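Local structure of cortical-lytic enzyme (Bacillus cereus, 4S3J) at residues Asn53-Leu63 and Leu89-Lys99. The protein acts as an N-acetylglucosaminidase that breaks down cortex peptidoglycan during spore germination, probably recognising the muramic acid delta-lactam of spore peptidoglycan. Sequence-based numbering, arbitrary orientation.
With EDO (1,2-ethanediol), chain D.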
ATOM      1  N   ASN A  53      27.439  -2.482   2.394  1.00 23.07           N
ATOM      2  CA  ASN A  53      27.678  -3.744   3.096  1.00 25.12           C
ATOM      3  C   ASN A  53      27.930  -3.582   4.592  1.00 23.42           C
ATOM      4  O   ASN A  53      28.657  -4.365   5.197  1.00 26.47           O
ATOM      5  CB  ASN A  53      28.872  -4.451   2.462  1.00 22.54           C
ATOM      6  CG  ASN A  53      28.709  -4.617   0.971  1.00 26.28           C
ATOM      7  OD1 ASN A  53      29.429  -3.994   0.184  1.00 37.03           O
ATOM      8  ND2 ASN A  53      27.759  -5.443   0.571  1.00 32.08           N
ATOM      9  N   ASN A  54      27.350  -2.530   5.145  1.00 22.11           N
ATOM     10  CA  ASN A  54      27.550  -2.120   6.528  1.00 24.65           C
ATOM     11  C   ASN A  54      26.223  -1.755   7.185  1.00 21.09           C
ATOM     12  O   ASN A  54      25.469  -0.944   6.656  1.00 21.83           O
ATOM     13  CB  ASN A  54      28.482  -0.942   6.543  1.00 20.20           C
ATOM     14  CG  ASN A  54      29.082  -0.696   7.897  1.00 20.19           C
ATOM     15  OD1 ASN A  54      29.734  -1.571   8.485  1.00 24.76           O
ATOM     16  ND2 ASN A  54      28.889   0.506   8.402  1.00 25.80           N
ATOM     17  N   TYR A  55      25.965  -2.316   8.362  1.00 15.62           N
ATOM     18  CA  TYR A  55      24.676  -2.135   9.007  1.00 15.26           C
ATOM     19  C   TYR A  55      24.812  -1.977  10.507  1.00 18.88           C
ATOM     20  O   TYR A  55      25.566  -2.719  11.135  1.00 19.94           O
ATOM     21  CB  TYR A  55      23.776  -3.327   8.674  1.00 21.00           C
ATOM     22  CG  TYR A  55      22.395  -3.229   9.263  1.00 18.28           C
ATOM     23  CD1 TYR A  55      21.407  -2.472   8.628  1.00 16.35           C
ATOM     24  CD2 TYR A  55      22.058  -3.896  10.439  1.00 17.35           C
ATOM     25  CE1 TYR A  55      20.159  -2.376   9.145  1.00 14.37           C
ATOM     26  CE2 TYR A  55      20.789  -3.793  10.968  1.00 15.84           C
ATOM     27  CZ  TYR A  55      19.836  -3.035  10.300  1.00 15.95           C
ATOM     28  OH  TYR A  55      18.551  -2.907  10.791  1.00 18.80           O
ATOM     29  N   TYR A  56      24.081  -1.018  11.079  1.00 15.77           N
ATOM     30  CA  TYR A  56      24.078  -0.824  12.527  1.00 17.05           C
ATOM     31  C   TYR A  56      22.728  -1.248  13.092  1.00 16.75           C
ATOM     32  O   TYR A  56      21.671  -0.748  12.703  1.00 16.65           O
ATOM     33  CB  TYR A  56      24.413   0.628  12.881  1.00 16.63           C
ATOM     34  CG  TYR A  56      25.805   0.974  12.411  1.00 14.67           C
ATOM     35  CD1 TYR A  56      26.923   0.584  13.135  1.00 17.14           C
ATOM     36  CD2 TYR A  56      26.008   1.642  11.219  1.00 16.61           C
ATOM     37  CE1 TYR A  56      28.195   0.861  12.684  1.00 23.63           C
ATOM     38  CE2 TYR A  56      27.273   1.930  10.766  1.00 19.39           C
ATOM     39  CZ  TYR A  56      28.364   1.525  11.499  1.00 21.84           C
ATOM     40  OH  TYR A  56      29.637   1.808  11.057  1.00 21.49           O
ATOM     41  N   VAL A  57      22.789  -2.197  14.013  1.00 16.78           N
ATOM     42  CA  VAL A  57      21.602  -2.860  14.538  1.00 17.01           C
ATOM     43  C   VAL A  57      20.622  -1.878  15.190  1.00 15.85           C
ATOM     44  O   VAL A  57      21.000  -0.949  15.920  1.00 17.08           O
ATOM     45  CB  VAL A  57      22.029  -3.981  15.542  1.00 18.90           C
ATOM     46  CG1 VAL A  57      20.847  -4.493  16.351  1.00 17.54           C
ATOM     47  CG2 VAL A  57      22.729  -5.133  14.803  1.00 18.78           C
ATOM     48  N   GLN A  58      19.355  -2.074  14.868  1.00 16.46           N
ATOM     49  CA  GLN A  58      18.267  -1.239  15.365  1.00 17.40           C
ATOM     50  C   GLN A  58      17.433  -1.965  16.425  1.00 17.86           C
ATOM     51  O   GLN A  58      17.448  -3.188  16.496  1.00 19.49           O
ATOM     52  CB  GLN A  58      17.365  -0.828  14.199  1.00 14.80           C
ATOM     53  CG  GLN A  58      18.068  -0.000  13.147  1.00 15.74           C
ATOM     54  CD  GLN A  58      18.592   1.281  13.714  1.00 17.45           C
ATOM     55  OE1 GLN A  58      17.820   2.107  14.222  1.00 16.98           O
ATOM     56  NE2 GLN A  58      19.923   1.457  13.677  1.00 18.09           N
ATOM     57  N   PRO A  59      16.660  -1.209  17.212  1.00 19.54           N
ATOM     58  CA  PRO A  59      15.793  -1.860  18.204  1.00 23.65           C
ATOM     59  C   PRO A  59      14.868  -2.911  17.599  1.00 19.03           C
ATOM     60  O   PRO A  59      14.186  -2.672  16.587  1.00 18.30           O
ATOM     61  CB  PRO A  59      14.993  -0.696  18.791  1.00 25.74           C
ATOM     62  CG  PRO A  59      15.847   0.526  18.546  1.00 25.93           C
ATOM     63  CD  PRO A  59      16.620   0.264  17.293  1.00 23.95           C
ATOM     64  N   GLY A  60      14.848  -4.086  18.229  1.00 21.85           N
ATOM     65  CA  GLY A  60      14.015  -5.198  17.796  1.00 24.38           C
ATOM     66  C   GLY A  60      14.571  -6.059  16.668  1.00 24.85           C
ATOM     67  O   GLY A  60      13.979  -7.077  16.298  1.00 27.31           O
ATOM     68  N   ASP A  61      15.728  -5.693  16.127  1.00 21.65           N
ATOM     69  CA  ASP A  61      16.319  -6.465  15.039  1.00 18.40           C
ATOM     70  C   ASP A  61      16.674  -7.886  15.476  1.00 26.35           C
ATOM     71  O   ASP A  61      17.005  -8.144  16.634  1.00 23.86           O
ATOM     72  CB  ASP A  61      17.606  -5.807  14.533  1.00 17.93           C
ATOM     73  CG  ASP A  61      17.391  -4.856  13.370  1.00 25.82           C
ATOM     74  OD1 ASP A  61      16.356  -4.922  12.676  1.00 29.13           O
ATOM     75  OD2 ASP A  61      18.293  -4.026  13.151  1.00 20.61           O
ATOM     76  N   SER A  62      16.645  -8.781  14.497  1.00 22.60           N
ATOM     77  CA  SER A  62      17.172 -10.124  14.615  1.00 21.21           C
ATOM     78  C   SER A  62      17.982 -10.379  13.367  1.00 22.60           C
ATOM     79  O   SER A  62      17.817  -9.671  12.367  1.00 20.28           O
ATOM     80  CB  SER A  62      16.039 -11.139  14.742  1.00 23.98           C
ATOM     81  OG  SER A  62      15.236 -11.132  13.561  1.00 22.94           O
ATOM     82  N   LEU A  63      18.856 -11.378  13.398  1.00 23.64           N
ATOM     83  CA  LEU A  63      19.589 -11.721  12.194  1.00 20.57           C
ATOM     84  C   LEU A  63      18.626 -12.177  11.117  1.00 22.52           C
ATOM     85  O   LEU A  63      18.804 -11.863   9.955  1.00 19.66           O
ATOM     86  CB  LEU A  63      20.639 -12.794  12.474  1.00 22.78           C
ATOM     87  CG  LEU A  63      21.883 -12.366  13.252  1.00 25.88           C
ATOM     88  CD1 LEU A  63      22.797 -13.577  13.450  1.00 25.66           C
ATOM     89  CD2 LEU A  63      22.647 -11.239  12.544  1.00 22.23           C
ATOM     90  N   LEU A  89      21.575  -9.732  19.591  1.00 32.08           N
ATOM     91  CA  LEU A  89      22.108  -8.471  19.091  1.00 27.63           C
ATOM     92  C   LEU A  89      21.880  -7.326  20.086  1.00 24.33           C
ATOM     93  O   LEU A  89      21.024  -7.411  20.960  1.00 28.39           O
ATOM     94  CB  LEU A  89      21.469  -8.139  17.735  1.00 22.55           C
ATOM     95  CG  LEU A  89      21.522  -9.251  16.685  1.00 24.64           C
ATOM     96  CD1 LEU A  89      20.853  -8.787  15.419  1.00 24.70           C
ATOM     97  CD2 LEU A  89      22.946  -9.680  16.388  1.00 27.60           C
ATOM     98  N   HIS A  90      22.648  -6.253  19.943  1.00 24.32           N
ATOM     99  CA  HIS A  90      22.417  -5.043  20.722  1.00 26.76           C
ATOM    100  C   HIS A  90      22.409  -3.836  19.794  1.00 24.84           C
ATOM    101  O   HIS A  90      23.053  -3.840  18.738  1.00 22.47           O
ATOM    102  CB  HIS A  90      23.467  -4.879  21.827  1.00 32.25           C
ATOM    103  CG  HIS A  90      24.869  -4.717  21.319  1.00 35.94           C
ATOM    104  ND1 HIS A  90      25.725  -5.792  21.143  1.00 37.25           N
ATOM    105  CD2 HIS A  90      25.563  -3.620  20.957  1.00 36.62           C
ATOM    106  CE1 HIS A  90      26.879  -5.350  20.686  1.00 32.38           C
ATOM    107  NE2 HIS A  90      26.818  -4.038  20.563  1.00 37.23           N
ATOM    108  N   VAL A  91      21.654  -2.816  20.174  1.00 22.53           N
ATOM    109  CA  VAL A  91      21.515  -1.619  19.339  1.00 21.76           C
ATOM    110  C   VAL A  91      22.873  -0.959  19.134  1.00 22.19           C
ATOM    111  O   VAL A  91      23.627  -0.752  20.086  1.00 23.94           O
ATOM    112  CB  VAL A  91      20.523  -0.612  19.958  1.00 24.20           C
ATOM    113  CG1 VAL A  91      20.505   0.703  19.177  1.00 26.68           C
ATOM    114  CG2 VAL A  91      19.134  -1.215  19.974  1.00 26.48           C
ATOM    115  N   GLY A  92      23.181  -0.652  17.875  1.00 20.39           N
ATOM    116  CA  GLY A  92      24.450  -0.045  17.511  1.00 17.95           C
ATOM    117  C   GLY A  92      25.507  -1.032  17.067  1.00 18.09           C
ATOM    118  O   GLY A  92      26.527  -0.640  16.510  1.00 21.18           O
ATOM    119  N   GLN A  93      25.264  -2.311  17.313  1.00 19.35           N
ATOM    120  CA  GLN A  93      26.182  -3.364  16.876  1.00 18.66           C
ATOM    121  C   GLN A  93      26.399  -3.275  15.372  1.00 19.06           C
ATOM    122  O   GLN A  93      25.439  -3.173  14.606  1.00 19.30           O
ATOM    123  CB  GLN A  93      25.612  -4.736  17.246  1.00 20.13           C
ATOM    124  CG  GLN A  93      26.510  -5.909  16.952  1.00 23.22           C
ATOM    125  CD  GLN A  93      25.924  -7.220  17.420  1.00 25.23           C
ATOM    126  OE1 GLN A  93      24.965  -7.245  18.188  1.00 26.30           O
ATOM    127  NE2 GLN A  93      26.499  -8.319  16.963  1.00 25.78           N
ATOM    128  N   GLN A  94      27.650  -3.332  14.950  1.00 18.79           N
ATOM    129  CA  GLN A  94      27.993  -3.253  13.542  1.00 17.34           C
ATOM    130  C   GLN A  94      28.040  -4.627  12.898  1.00 20.47           C
ATOM    131  O   GLN A  94      28.739  -5.518  13.388  1.00 21.25           O
ATOM    132  CB  GLN A  94      29.345  -2.558  13.374  1.00 19.05           C
ATOM    133  CG  GLN A  94      29.849  -2.514  11.949  1.00 22.10           C
ATOM    134  CD  GLN A  94      31.228  -1.905  11.837  1.00 28.33           C
ATOM    135  OE1 GLN A  94      32.023  -1.975  12.776  1.00 27.69           O
ATOM    136  NE2 GLN A  94      31.557  -1.396  10.656  1.00 24.80           N
ATOM    137  N   LEU A  95      27.366  -4.772  11.751  1.00 18.61           N
ATOM    138  CA  LEU A  95      27.402  -6.010  10.974  1.00 15.57           C
ATOM    139  C   LEU A  95      27.861  -5.777   9.536  1.00 19.72           C
ATOM    140  O   LEU A  95      27.568  -4.737   8.921  1.00 22.08           O
ATOM    141  CB  LEU A  95      26.014  -6.664  10.931  1.00 17.34           C
ATOM    142  CG  LEU A  95      25.395  -7.026  12.273  1.00 20.53           C
ATOM    143  CD1 LEU A  95      23.955  -7.515  12.047  1.00 22.69           C
ATOM    144  CD2 LEU A  95      26.199  -8.079  13.005  1.00 23.47           C
ATOM    145  N   TYR A  96      28.531  -6.786   8.982  1.00 18.34           N
ATOM    146  CA  TYR A  96      28.846  -6.812   7.567  1.00 19.47           C
ATOM    147  C   TYR A  96      27.683  -7.526   6.857  1.00 16.52           C
ATOM    148  O   TYR A  96      27.276  -8.621   7.274  1.00 21.15           O
ATOM    149  CB  TYR A  96      30.175  -7.532   7.282  1.00 19.55           C
ATOM    150  CG  TYR A  96      30.503  -7.548   5.809  1.00 17.31           C
ATOM    151  CD1 TYR A  96      30.037  -8.545   4.990  1.00 21.28           C
ATOM    152  CD2 TYR A  96      31.239  -6.519   5.233  1.00 20.08           C
ATOM    153  CE1 TYR A  96      30.302  -8.542   3.634  1.00 20.96           C
ATOM    154  CE2 TYR A  96      31.507  -6.499   3.875  1.00 17.97           C
ATOM    155  CZ  TYR A  96      31.017  -7.521   3.076  1.00 20.39           C
ATOM    156  OH  TYR A  96      31.254  -7.544   1.714  1.00 24.96           O
ATOM    157  N   VAL A  97      27.149  -6.904   5.811  1.00 19.43           N
ATOM    158  CA  VAL A  97      25.996  -7.446   5.082  1.00 20.36           C
ATOM    159  C   VAL A  97      26.379  -7.710   3.621  1.00 19.98           C
ATOM    160  O   VAL A  97      26.643  -6.770   2.870  1.00 24.39           O
ATOM    161  CB  VAL A  97      24.784  -6.495   5.134  1.00 20.46           C
ATOM    162  CG1 VAL A  97      23.560  -7.120   4.446  1.00 20.34           C
ATOM    163  CG2 VAL A  97      24.408  -6.170   6.552  1.00 18.18           C
ATOM    164  N   PRO A  98      26.452  -8.986   3.216  1.00 21.27           N
ATOM    165  CA  PRO A  98      26.801  -9.247   1.813  1.00 30.70           C
ATOM    166  C   PRO A  98      25.746  -8.716   0.860  1.00 34.56           C
ATOM    167  O   PRO A  98      24.626  -8.461   1.308  1.00 26.07           O
ATOM    168  CB  PRO A  98      26.855 -10.774   1.733  1.00 27.64           C
ATOM    169  CG  PRO A  98      27.050 -11.241   3.145  1.00 28.28           C
ATOM    170  CD  PRO A  98      26.360 -10.225   4.007  1.00 22.35           C
ATOM    171  N   LYS A  99      26.130  -8.484  -0.397  1.00 28.52           N
ATOM    172  CA  LYS A  99      25.202  -8.071  -1.440  1.00 36.97           C
ATOM    173  C   LYS A  99      24.143  -9.168  -1.580  1.00 30.28           C
ATOM    174  O   LYS A  99      24.480 -10.350  -1.694  1.00 30.55           O
ATOM    175  CB  LYS A  99      25.950  -7.830  -2.765  1.00 53.01           C
ATOM    176  CG  LYS A  99      25.066  -7.363  -3.914  1.00 75.54           C
ATOM    177  CD  LYS A  99      25.817  -7.224  -5.250  1.00104.60           C
ATOM    178  CE  LYS A  99      24.882  -6.748  -6.374  1.00 98.11           C
ATOM    179  NZ  LYS A  99      25.540  -6.492  -7.685  1.00 89.17           N
TER
HETATM  180  C1  EDO D 501      23.508  -3.391   4.213  1.00 38.00           C
HETATM  181  O1  EDO D 501      23.964  -3.654   2.884  1.00 43.77           O
HETATM  182  C2  EDO D 501      23.290  -1.896   4.317  1.00 27.86           C
HETATM  183  O2  EDO D 501      24.510  -1.280   3.889  1.00 27.89           O
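Tyr55 and Leu95 form the central hydrogen-bonded pair of the two-stranded antiparallel sheet of a LysM domain, the βααβ fold in which helices 63-70 and 74-80 come between strands 54-56 and 94-96 in sequence. The Leu95 N to Tyr55 O bond of this pair measures 2.8 Å. On the face of Asn54, Tyr56, Gln94 and Tyr96, three side chains form a polar chain. The extended Gln94 chain, with CG anti to the backbone N (chi1 176°), runs alongside the Tyr56 ring, CB lying 3.7 Å from CE1. Its NE2 then reaches a lone pair of Asn54 OD1 at 2.8 Å, within both amide planes although these stand 82° apart. Asn54 ND2 in turn donates to Tyr56 OH, which fixes the amide's rotation from both ends; Thr50 also accepts from ND2. The face of Tyr55 and Leu95 is largely apolar: Leu95 CD1 lies 3.8 Å from Val57 CG2 and 4.0 Å from Leu63 CD2, while Ile66 of helix 63-70 touches Tyr55 and Leu95. Tyr55 CB packs on Val97 CG2, and the ring sends its OH to Asp61 OD2, which also accepts from Gln58 N. At the far end the Asn53 amide lies beside the Tyr96 ring, planes 19° apart, and Asn53 ND2 donates to Val97 O at 2.9 Å, in the carbonyl plane.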